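Local coordinates for nucleosome assembly protein 1, putative (Plasmodium falciparum, PDB 3FS3), which probably binds histones and takes part in nucleosome assembly as a histone chaperone of the NAP family, at residues N141-D146 and L160-A165; T195-I200 and F241-V246; H127-H132 and D235-F240. One frame throughout, in Å; residues are numbered along the deposited sequence.

Contact 1 of 3, residues N141-D146 and L160-A165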
loop_
_atom_site.group_PDB
_atom_site.type_symbol
_atom_site.label_atom_id
_atom_site.label_comp_id
_atom_site.label_asym_id
_atom_site.label_seq_id
_atom_site.Cartn_x
_atom_site.Cartn_y
_atom_site.Cartn_z
ATOM N N ASN A 141 -16.301 2.698 -24.849
ATOM C CA ASN A 141 -16.319 1.303 -25.299
ATOM C C ASN A 141 -15.451 0.421 -24.424
ATOM O O ASN A 141 -15.737 -0.761 -24.239
ATOM C CB ASN A 141 -15.800 1.159 -26.736
ATOM C CG ASN A 141 -16.895 1.291 -27.782
ATOM O OD1 ASN A 141 -18.087 1.238 -27.468
ATOM N ND2 ASN A 141 -16.495 1.446 -29.036
ATOM N N ASP A 142 -14.377 0.988 -23.887
ATOM C CA ASP A 142 -13.491 0.174 -23.080
ATOM C C ASP A 142 -12.456 1.002 -22.341
ATOM O O ASP A 142 -12.067 2.085 -22.788
ATOM C CB ASP A 142 -12.802 -0.841 -23.998
ATOM C CG ASP A 142 -12.070 -1.938 -23.237
ATOM O OD1 ASP A 142 -12.513 -2.320 -22.135
ATOM O OD2 ASP A 142 -11.054 -2.437 -23.763
ATOM N N ILE A 143 -12.035 0.483 -21.194
ATOM C CA ILE A 143 -11.010 1.106 -20.367
ATOM C C ILE A 143 -9.991 0.003 -20.136
ATOM O O ILE A 143 -10.348 -1.095 -19.703
ATOM C CB ILE A 143 -11.547 1.565 -18.998
ATOM C CG1 ILE A 143 -12.704 2.543 -19.182
ATOM C CG2 ILE A 143 -10.427 2.254 -18.213
ATOM C CD1 ILE A 143 -13.244 3.084 -17.862
ATOM N N ARG A 144 -8.728 0.289 -20.440
ATOM C CA ARG A 144 -7.662 -0.695 -20.278
ATOM C C ARG A 144 -6.433 -0.105 -19.602
ATOM O O ARG A 144 -6.207 1.104 -19.638
ATOM C CB ARG A 144 -7.251 -1.264 -21.645
ATOM C CG ARG A 144 -8.372 -1.991 -22.380
ATOM C CD ARG A 144 -7.995 -2.383 -23.817
ATOM N NE ARG A 144 -6.947 -3.403 -23.887
ATOM C CZ ARG A 144 -5.641 -3.148 -23.900
ATOM N NH1 ARG A 144 -5.204 -1.897 -23.852
ATOM N NH2 ARG A 144 -4.768 -4.148 -23.964
ATOM N N CYS A 145 -5.647 -0.974 -18.978
ATOM C CA CYS A 145 -4.416 -0.563 -18.316
ATOM C C CYS A 145 -3.262 -1.347 -18.937
ATOM O O CYS A 145 -3.351 -2.562 -19.121
ATOM C CB CYS A 145 -4.484 -0.848 -16.819
ATOM S SG CYS A 145 -2.952 -0.437 -15.928
ATOM N N ASP A 146 -2.188 -0.641 -19.264
ATOM C CA ASP A 146 -1.009 -1.251 -19.866
ATOM C C ASP A 146 0.257 -0.736 -19.199
ATOM O O ASP A 146 0.274 0.367 -18.645
ATOM C CB ASP A 146 -0.930 -0.909 -21.357
ATOM C CG ASP A 146 -1.885 -1.714 -22.194
ATOM O OD1 ASP A 146 -2.387 -1.169 -23.204
ATOM O OD2 ASP A 146 -2.123 -2.894 -21.859
ATOM N N LEU A 160 -3.311 4.324 -18.646
ATOM C CA LEU A 160 -4.743 4.042 -18.703
ATOM C C LEU A 160 -5.317 4.514 -20.039
ATOM O O LEU A 160 -5.101 5.653 -20.442
ATOM C CB LEU A 160 -5.463 4.757 -17.563
ATOM C CG LEU A 160 -5.138 4.311 -16.143
ATOM C CD1 LEU A 160 -5.878 5.222 -15.165
ATOM C CD2 LEU A 160 -5.529 2.842 -15.945
ATOM N N SER A 161 -6.043 3.643 -20.730
ATOM C CA SER A 161 -6.627 4.013 -22.018
ATOM C C SER A 161 -8.147 3.946 -21.991
ATOM O O SER A 161 -8.728 2.976 -21.512
ATOM C CB SER A 161 -6.100 3.102 -23.131
ATOM O OG SER A 161 -4.702 3.253 -23.293
ATOM N N PHE A 162 -8.773 4.997 -22.507
ATOM C CA PHE A 162 -10.224 5.113 -22.575
ATOM C C PHE A 162 -10.625 5.123 -24.054
ATOM O O PHE A 162 -10.366 6.090 -24.774
ATOM C CB PHE A 162 -10.661 6.406 -21.883
ATOM C CG PHE A 162 -10.302 6.461 -20.417
ATOM C CD1 PHE A 162 -11.270 6.255 -19.438
ATOM C CD2 PHE A 162 -8.988 6.680 -20.022
ATOM C CE1 PHE A 162 -10.932 6.268 -18.084
ATOM C CE2 PHE A 162 -8.639 6.695 -18.672
ATOM C CZ PHE A 162 -9.617 6.488 -17.699
ATOM N N TYR A 163 -11.241 4.033 -24.503
ATOM C CA TYR A 163 -11.650 3.903 -25.893
ATOM C C TYR A 163 -13.071 4.413 -26.086
ATOM O O TYR A 163 -13.993 3.995 -25.384
ATOM C CB TYR A 163 -11.545 2.438 -26.326
ATOM C CG TYR A 163 -10.128 1.905 -26.276
ATOM C CD1 TYR A 163 -9.369 1.754 -27.440
ATOM C CD2 TYR A 163 -9.530 1.588 -25.056
ATOM C CE1 TYR A 163 -8.044 1.305 -27.387
ATOM C CE2 TYR A 163 -8.217 1.143 -24.994
ATOM C CZ TYR A 163 -7.478 1.006 -26.159
ATOM O OH TYR A 163 -6.165 0.607 -26.074
ATOM N N PHE A 164 -13.244 5.315 -27.043
ATOM C CA PHE A 164 -14.553 5.897 -27.300
ATOM C C PHE A 164 -15.059 5.593 -28.702
ATOM O O PHE A 164 -14.288 5.571 -29.665
ATOM C CB PHE A 164 -14.489 7.418 -27.128
ATOM C CG PHE A 164 -14.335 7.866 -25.707
ATOM C CD1 PHE A 164 -15.452 8.182 -24.941
ATOM C CD2 PHE A 164 -13.073 7.996 -25.140
ATOM C CE1 PHE A 164 -15.318 8.627 -23.637
ATOM C CE2 PHE A 164 -12.929 8.440 -23.831
ATOM C CZ PHE A 164 -14.055 8.759 -23.078
ATOM N N ALA A 165 -16.361 5.359 -28.813
ATOM C CA ALA A 165 -16.960 5.113 -30.112
ATOM C C ALA A 165 -17.051 6.484 -30.766
ATOM O O ALA A 165 -16.908 7.508 -30.096
ATOM C CB ALA A 165 -18.354 4.516 -29.945
#
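Ile143 lays its CG2 methyl over one face of the Phe162 ring, 4.0 Å above the plane and offset toward the rim, while its CD1 reaches Phe162 CE1 at 3.9 Å. The pair lies across a beta hairpin, strands 140-147 and 158-164, that begins the four-stranded antiparallel sheet of the NAP fold. Ile143 and Phe162 form a non-hydrogen-bonded pair, as do Cys145 and Leu160 next along the ladder, where Cys145 CB meets Leu160 CD2. Branched and aromatic residues suit this face because helix 260-289 packs on it through Ile277, Ala274 and Ile282. Between these pairs, Arg144 and Ser161 are a hydrogen-bonded pair: Arg144 N-H donates to Ser161 O, and Ser161 N-H to Arg144 O.

The register slips at one end. Asn141 and Asp142 both stand opposite Tyr163, a classic beta bulge; Tyr163 O takes a bond of 2.7 Å from Asn141 N and a weak one of 3.4 Å from Asp142 N. Asn141 brings ND2 within 3.7 Å of Ala165 CB, while OD1 accepts from Thr108 N, so this partly exposed residue ties the hairpin to a preceding loop.

On the face carrying Asp142, Arg144, Ser161 and Tyr163, the Tyr163 ring meets Asp142 O at its edge, in plane, and Arg144 CD approaches Tyr163 CE2 at 3.7 Å. A long, charged arginine fits here because its aliphatic part can lie against the phenol while its end finds an acid. The chain bends at chi3 (67°), and the guanidinium stands 87° from the ring plane. Its NH1 makes a salt bridge of 3.0 Å to Asp146 OD1, which lies near the guanidinium plane, but NH1 meets the syn side of OD1 from 32° out of the carboxylate plane.

Contact 2 of 3, residues T195-I200 and F241-V246; sequences TEATVI and FTSHKV
Thr195 and His244 lie side by side, the threonine hydroxyl turned to the histidine backbone and the imidazole led away from it. Thr195 OG1 sits between its own backbone N and carbonyl carbon (chi1 57°), and there accepts from His244 N at 3.0 Å, a bent bond of 137°. Thr195 N in turn donates to His244 O at 2.8 Å. A threonine suits this place in the strand, since its hydroxyl accepts from the same His244 N whose bond to Thr195 O is weak, at 3.4 Å.

Ser243 continues the link. With OG anti to its carbonyl carbon, it accepts from Ala197 N at 3.0 Å, nearly straight at 163°, so a small hydroxyl stands in for a backbone acceptor. Ala197 points toward the other segment, and its CB presses on the Phe241 backbone, 3.2 Å from Phe241 C; the short alanine side chain lets the two backbones come this close. Phe241 brings its CB within 4.0 Å of Ala197 CB, and its ring takes Ile200 CD1 obliquely. A water donates to both Thr198 O and Phe241 O, bridging the two carbonyls.

The segment 241-246 thus runs as a loop beside the outermost strand 192-197, whose other neighbour is strand 174-181. Phe241 packs on Leu175 of that strand, and His244 rests on Ile266 and Ile267 of helix 260-289.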
loop_
_atom_site.group_PDB
_atom_site.type_symbol
_atom_site.label_atom_id
_atom_site.label_comp_id
_atom_site.label_asym_id
_atom_site.label_seq_id
_atom_site.Cartn_x
_atom_site.Cartn_y
_atom_site.Cartn_z
ATOM N N THR A 195 2.882 13.001 -15.090
ATOM C CA THR A 195 1.829 12.438 -15.925
ATOM C C THR A 195 1.685 13.055 -17.322
ATOM O O THR A 195 1.973 14.234 -17.536
ATOM C CB THR A 195 0.471 12.530 -15.202
ATOM O OG1 THR A 195 0.190 13.897 -14.868
ATOM C CG2 THR A 195 0.500 11.708 -13.929
ATOM N N GLU A 196 1.232 12.230 -18.265
ATOM C CA GLU A 196 1.024 12.636 -19.653
ATOM C C GLU A 196 -0.386 12.272 -20.093
ATOM O O GLU A 196 -0.778 11.110 -20.037
ATOM C CB GLU A 196 1.995 11.915 -20.588
ATOM C CG GLU A 196 3.436 12.355 -20.522
ATOM C CD GLU A 196 4.316 11.505 -21.422
ATOM O OE1 GLU A 196 4.006 11.397 -22.629
ATOM O OE2 GLU A 196 5.315 10.943 -20.925
ATOM N N ALA A 197 -1.141 13.259 -20.552
ATOM C CA ALA A 197 -2.497 13.007 -21.010
ATOM C C ALA A 197 -2.654 13.444 -22.458
ATOM O O ALA A 197 -2.075 14.445 -22.890
ATOM C CB ALA A 197 -3.489 13.745 -20.136
ATOM N N THR A 198 -3.430 12.680 -23.215
ATOM C CA THR A 198 -3.675 13.023 -24.601
ATOM C C THR A 198 -4.500 14.300 -24.611
ATOM O O THR A 198 -5.289 14.547 -23.701
ATOM C CB THR A 198 -4.443 11.890 -25.328
ATOM O OG1 THR A 198 -5.232 12.437 -26.398
ATOM C CG2 THR A 198 -5.324 11.163 -24.366
ATOM N N VAL A 199 -4.275 15.132 -25.618
ATOM C CA VAL A 199 -5.013 16.372 -25.764
ATOM C C VAL A 199 -6.329 16.013 -26.471
ATOM O O VAL A 199 -6.333 15.408 -27.547
ATOM C CB VAL A 199 -4.202 17.398 -26.602
ATOM C CG1 VAL A 199 -3.661 16.730 -27.844
ATOM C CG2 VAL A 199 -5.081 18.577 -27.001
ATOM N N ILE A 200 -7.443 16.375 -25.851
ATOM C CA ILE A 200 -8.752 16.071 -26.403
ATOM C C ILE A 200 -9.097 17.012 -27.544
ATOM O O ILE A 200 -9.050 18.223 -27.383
ATOM C CB ILE A 200 -9.839 16.187 -25.312
ATOM C CG1 ILE A 200 -9.486 15.270 -24.135
ATOM C CG2 ILE A 200 -11.220 15.827 -25.895
ATOM C CD1 ILE A 200 -10.455 15.372 -22.962
ATOM N N PHE A 241 -7.738 14.242 -17.903
ATOM C CA PHE A 241 -6.761 14.206 -18.981
ATOM C C PHE A 241 -5.975 15.509 -19.057
ATOM O O PHE A 241 -5.949 16.190 -20.080
ATOM C CB PHE A 241 -7.481 13.889 -20.291
ATOM C CG PHE A 241 -8.200 12.562 -20.262
ATOM C CD1 PHE A 241 -7.502 11.377 -20.465
ATOM C CD2 PHE A 241 -9.565 12.501 -19.988
ATOM C CE1 PHE A 241 -8.143 10.152 -20.398
ATOM C CE2 PHE A 241 -10.221 11.283 -19.917
ATOM C CZ PHE A 241 -9.507 10.101 -20.123
ATOM N N THR A 242 -5.333 15.837 -17.938
ATOM C CA THR A 242 -4.517 17.035 -17.806
ATOM C C THR A 242 -3.130 16.585 -17.363
ATOM O O THR A 242 -2.996 15.836 -16.393
ATOM C CB THR A 242 -5.110 18.005 -16.747
ATOM O OG1 THR A 242 -6.337 18.566 -17.235
ATOM C CG2 THR A 242 -4.138 19.130 -16.442
ATOM N N SER A 243 -2.102 17.031 -18.081
ATOM C CA SER A 243 -0.725 16.663 -17.763
ATOM C C SER A 243 -0.179 17.448 -16.571
ATOM O O SER A 243 -0.412 18.653 -16.445
ATOM C CB SER A 243 0.181 16.895 -18.978
ATOM O OG SER A 243 -0.226 16.108 -20.082
ATOM N N HIS A 244 0.550 16.756 -15.700
ATOM C CA HIS A 244 1.144 17.376 -14.520
ATOM C C HIS A 244 2.571 16.867 -14.341
ATOM O O HIS A 244 2.946 15.840 -14.910
ATOM C CB HIS A 244 0.312 17.049 -13.276
ATOM C CG HIS A 244 -1.048 17.676 -13.278
ATOM N ND1 HIS A 244 -2.195 16.966 -12.992
ATOM C CD2 HIS A 244 -1.444 18.949 -13.514
ATOM C CE1 HIS A 244 -3.238 17.774 -13.054
ATOM N NE2 HIS A 244 -2.810 18.983 -13.369
ATOM N N LYS A 245 3.369 17.583 -13.554
ATOM C CA LYS A 245 4.755 17.187 -13.326
ATOM C C LYS A 245 5.079 17.005 -11.849
ATOM O O LYS A 245 5.187 15.877 -11.366
ATOM C CB LYS A 245 5.701 18.222 -13.942
ATOM C CG LYS A 245 5.494 18.417 -15.436
ATOM C CD LYS A 245 6.479 19.414 -16.022
ATOM C CE LYS A 245 6.247 19.592 -17.518
ATOM N NZ LYS A 245 7.217 20.544 -18.131
ATOM N N VAL A 246 5.233 18.115 -11.135
ATOM C CA VAL A 246 5.550 18.070 -9.712
ATOM C C VAL A 246 4.815 19.158 -8.936
ATOM O O VAL A 246 4.857 19.192 -7.706
ATOM C CB VAL A 246 7.071 18.236 -9.473
ATOM C CG1 VAL A 246 7.819 17.023 -10.002
ATOM C CG2 VAL A 246 7.571 19.500 -10.157
HETATM O O HOH W 1 -5.547 17.121 -22.559
#

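Contact 3 of 3, residues H127-H132 and D235-F240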
loop_
_atom_site.group_PDB
_atom_site.type_symbol
_atom_site.label_atom_id
_atom_site.label_comp_id
_atom_site.label_asym_id
_atom_site.label_seq_id
_atom_site.Cartn_x
_atom_site.Cartn_y
_atom_site.Cartn_z
ATOM N N HIS A 127 -17.327 10.734 -7.619
ATOM C CA HIS A 127 -17.165 12.114 -7.162
ATOM C C HIS A 127 -16.635 13.083 -8.212
ATOM O O HIS A 127 -16.857 14.288 -8.103
ATOM C CB HIS A 127 -16.265 12.159 -5.924
ATOM C CG HIS A 127 -16.874 11.514 -4.720
ATOM N ND1 HIS A 127 -16.151 11.229 -3.581
ATOM C CD2 HIS A 127 -18.136 11.081 -4.483
ATOM C CE1 HIS A 127 -16.941 10.648 -2.696
ATOM N NE2 HIS A 127 -18.150 10.546 -3.219
ATOM N N VAL A 128 -15.937 12.573 -9.224
ATOM C CA VAL A 128 -15.416 13.450 -10.263
ATOM C C VAL A 128 -16.229 13.403 -11.558
ATOM O O VAL A 128 -15.832 13.988 -12.568
ATOM C CB VAL A 128 -13.930 13.147 -10.562
ATOM C CG1 VAL A 128 -13.084 13.521 -9.355
ATOM C CG2 VAL A 128 -13.738 11.670 -10.900
ATOM N N ILE A 129 -17.378 12.727 -11.521
ATOM C CA ILE A 129 -18.242 12.621 -12.695
ATOM C C ILE A 129 -19.458 13.504 -12.540
ATOM O O ILE A 129 -20.268 13.302 -11.628
ATOM C CB ILE A 129 -18.750 11.181 -12.930
ATOM C CG1 ILE A 129 -17.573 10.232 -13.161
ATOM C CG2 ILE A 129 -19.684 11.148 -14.142
ATOM C CD1 ILE A 129 -17.995 8.785 -13.329
ATOM N N GLU A 130 -19.592 14.469 -13.446
ATOM C CA GLU A 130 -20.720 15.390 -13.415
ATOM C C GLU A 130 -21.821 14.971 -14.387
ATOM O O GLU A 130 -21.611 14.167 -15.296
ATOM C CB GLU A 130 -20.264 16.816 -13.754
ATOM C CG GLU A 130 -19.172 17.375 -12.851
ATOM C CD GLU A 130 -19.487 17.192 -11.375
ATOM O OE1 GLU A 130 -20.669 17.353 -10.987
ATOM O OE2 GLU A 130 -18.548 16.899 -10.605
ATOM N N ASP A 131 -22.997 15.545 -14.189
ATOM C CA ASP A 131 -24.144 15.255 -15.023
ATOM C C ASP A 131 -23.845 15.491 -16.509
ATOM O O ASP A 131 -24.270 14.711 -17.362
ATOM C CB ASP A 131 -25.321 16.112 -14.550
ATOM C CG ASP A 131 -25.533 16.011 -13.042
ATOM O OD1 ASP A 131 -24.606 16.377 -12.284
ATOM O OD2 ASP A 131 -26.618 15.561 -12.613
ATOM N N HIS A 132 -23.106 16.553 -16.821
ATOM C CA HIS A 132 -22.775 16.828 -18.215
ATOM C C HIS A 132 -21.745 15.841 -18.752
ATOM O O HIS A 132 -21.635 15.651 -19.953
ATOM C CB HIS A 132 -22.273 18.269 -18.396
ATOM C CG HIS A 132 -21.332 18.736 -17.328
ATOM N ND1 HIS A 132 -21.758 19.111 -16.072
ATOM C CD2 HIS A 132 -19.992 18.933 -17.343
ATOM C CE1 HIS A 132 -20.724 19.526 -15.362
ATOM N NE2 HIS A 132 -19.640 19.427 -16.110
ATOM N N ASP A 235 -16.132 22.267 -13.528
ATOM C CA ASP A 235 -15.717 20.935 -13.118
ATOM C C ASP A 235 -16.190 19.856 -14.082
ATOM O O ASP A 235 -17.309 19.900 -14.593
ATOM C CB ASP A 235 -16.240 20.642 -11.716
ATOM C CG ASP A 235 -15.616 21.537 -10.668
ATOM O OD1 ASP A 235 -14.371 21.552 -10.577
ATOM O OD2 ASP A 235 -16.368 22.221 -9.939
ATOM N N SER A 236 -15.325 18.881 -14.328
ATOM C CA SER A 236 -15.652 17.794 -15.233
ATOM C C SER A 236 -14.683 16.641 -15.088
ATOM O O SER A 236 -13.500 16.834 -14.788
ATOM C CB SER A 236 -15.617 18.280 -16.678
ATOM O OG SER A 236 -15.603 17.180 -17.572
ATOM N N PHE A 237 -15.188 15.436 -15.309
ATOM C CA PHE A 237 -14.357 14.259 -15.220
ATOM C C PHE A 237 -13.176 14.367 -16.182
ATOM O O PHE A 237 -12.076 13.907 -15.896
ATOM C CB PHE A 237 -15.160 13.011 -15.590
ATOM C CG PHE A 237 -14.303 11.819 -15.863
ATOM C CD1 PHE A 237 -13.639 11.175 -14.824
ATOM C CD2 PHE A 237 -14.115 11.364 -17.162
ATOM C CE1 PHE A 237 -12.800 10.093 -15.076
ATOM C CE2 PHE A 237 -13.279 10.285 -17.421
ATOM C CZ PHE A 237 -12.621 9.648 -16.379
ATOM N N PHE A 238 -13.416 14.981 -17.331
ATOM C CA PHE A 238 -12.388 15.085 -18.348
ATOM C C PHE A 238 -11.179 15.949 -18.007
ATOM O O PHE A 238 -10.228 16.047 -18.788
ATOM C CB PHE A 238 -13.064 15.475 -19.663
ATOM C CG PHE A 238 -13.965 14.389 -20.195
ATOM C CD1 PHE A 238 -13.457 13.386 -21.018
ATOM C CD2 PHE A 238 -15.301 14.317 -19.799
ATOM C CE1 PHE A 238 -14.268 12.320 -21.438
ATOM C CE2 PHE A 238 -16.122 13.262 -20.208
ATOM C CZ PHE A 238 -15.604 12.256 -21.030
ATOM N N HIS A 239 -11.200 16.543 -16.818
ATOM C CA HIS A 239 -10.072 17.335 -16.353
ATOM C C HIS A 239 -8.992 16.328 -15.976
ATOM O O HIS A 239 -7.844 16.689 -15.736
ATOM C CB HIS A 239 -10.466 18.172 -15.136
ATOM C CG HIS A 239 -11.035 19.510 -15.490
ATOM N ND1 HIS A 239 -12.183 20.009 -14.917
ATOM C CD2 HIS A 239 -10.605 20.455 -16.359
ATOM C CE1 HIS A 239 -12.438 21.205 -15.418
ATOM N NE2 HIS A 239 -11.496 21.499 -16.295
ATOM N N PHE A 240 -9.389 15.058 -15.927
ATOM C CA PHE A 240 -8.490 13.954 -15.615
ATOM C C PHE A 240 -7.389 13.902 -16.672
ATOM O O PHE A 240 -6.246 13.554 -16.388
ATOM C CB PHE A 240 -9.275 12.634 -15.636
ATOM C CG PHE A 240 -8.424 11.405 -15.423
ATOM C CD1 PHE A 240 -8.065 10.999 -14.143
ATOM C CD2 PHE A 240 -7.998 10.643 -16.511
ATOM C CE1 PHE A 240 -7.294 9.849 -13.940
ATOM C CE2 PHE A 240 -7.223 9.488 -16.321
ATOM C CZ PHE A 240 -6.872 9.091 -15.029
#
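An ST turn opens a short 3-10 segment at 237-240, and this turn docks against the loop that leads into helix 131-137. Ser236 OG accepts from Phe238 N at 3.1 Å and is also bonded to Asp133 OD1, so the serine ties its own turn to the first part of that helix. The other oxygen of the acid, Asp133 OD2, receives both Phe237 N and Glu130 N, and one carboxylate thereby joins the two segments.

His132 makes the direct polar link. Its ring NE2 donates to Asp235 O at 2.8 Å; the oxygen lies 8° out of the ring plane, and NE2 approaches almost in line with the C=O bond. A chi1 of 42° puts CG between the backbone N and the carbonyl carbon, which starts the ring back toward Asp235. Glu130 CB lies 3.1 Å above one face of the imidazole, offset toward the rim. Histidine suits the place because a flat ring can offer an N-H at its edge and a face to a neighbour. Glu130 CG lies 3.6 Å from Asp235 O.

Farther along, the contact turns apolar. Val128 CG2 meets the edge of the Phe237 ring, in its plane, 4.0 Å from Phe237 CD1, and Ile129 CG1 comes obliquely to the same atom. Phe237 CB lies 3.2 Å from Val128 O. A phenylalanine fits because its ring can pass beyond these aliphatic groups to Phe162 in strand 158-164. A serine whose OG accepts from the backbone N two residues on defines an ST turn, here at the start of a 3-10 segment whose phenylalanines reach strand 158-164.

How the contacts relate
The three contacts lie close together in one NAP-family region. The centres of contacts 1 and 2 are about 16 Å apart, those of contacts 1 and 3 about 17 Å, and those of contacts 2 and 3 about 15 Å. Contact 1 joins the first two strands of the antiparallel sheet, and contact 2 reaches its last strand, 192-197. Along the chain, contact 1 is nested within the loop closed by contact 3 and closes before contact 2 opens, whereas contacts 2 and 3 cross. The consecutive segments 235-240 and 241-246 bring aromatic rings to strand 158-164, where Phe162 meets Phe237, Phe240 and Phe241, binding the sheet, the loops and helix 260-289 into one core.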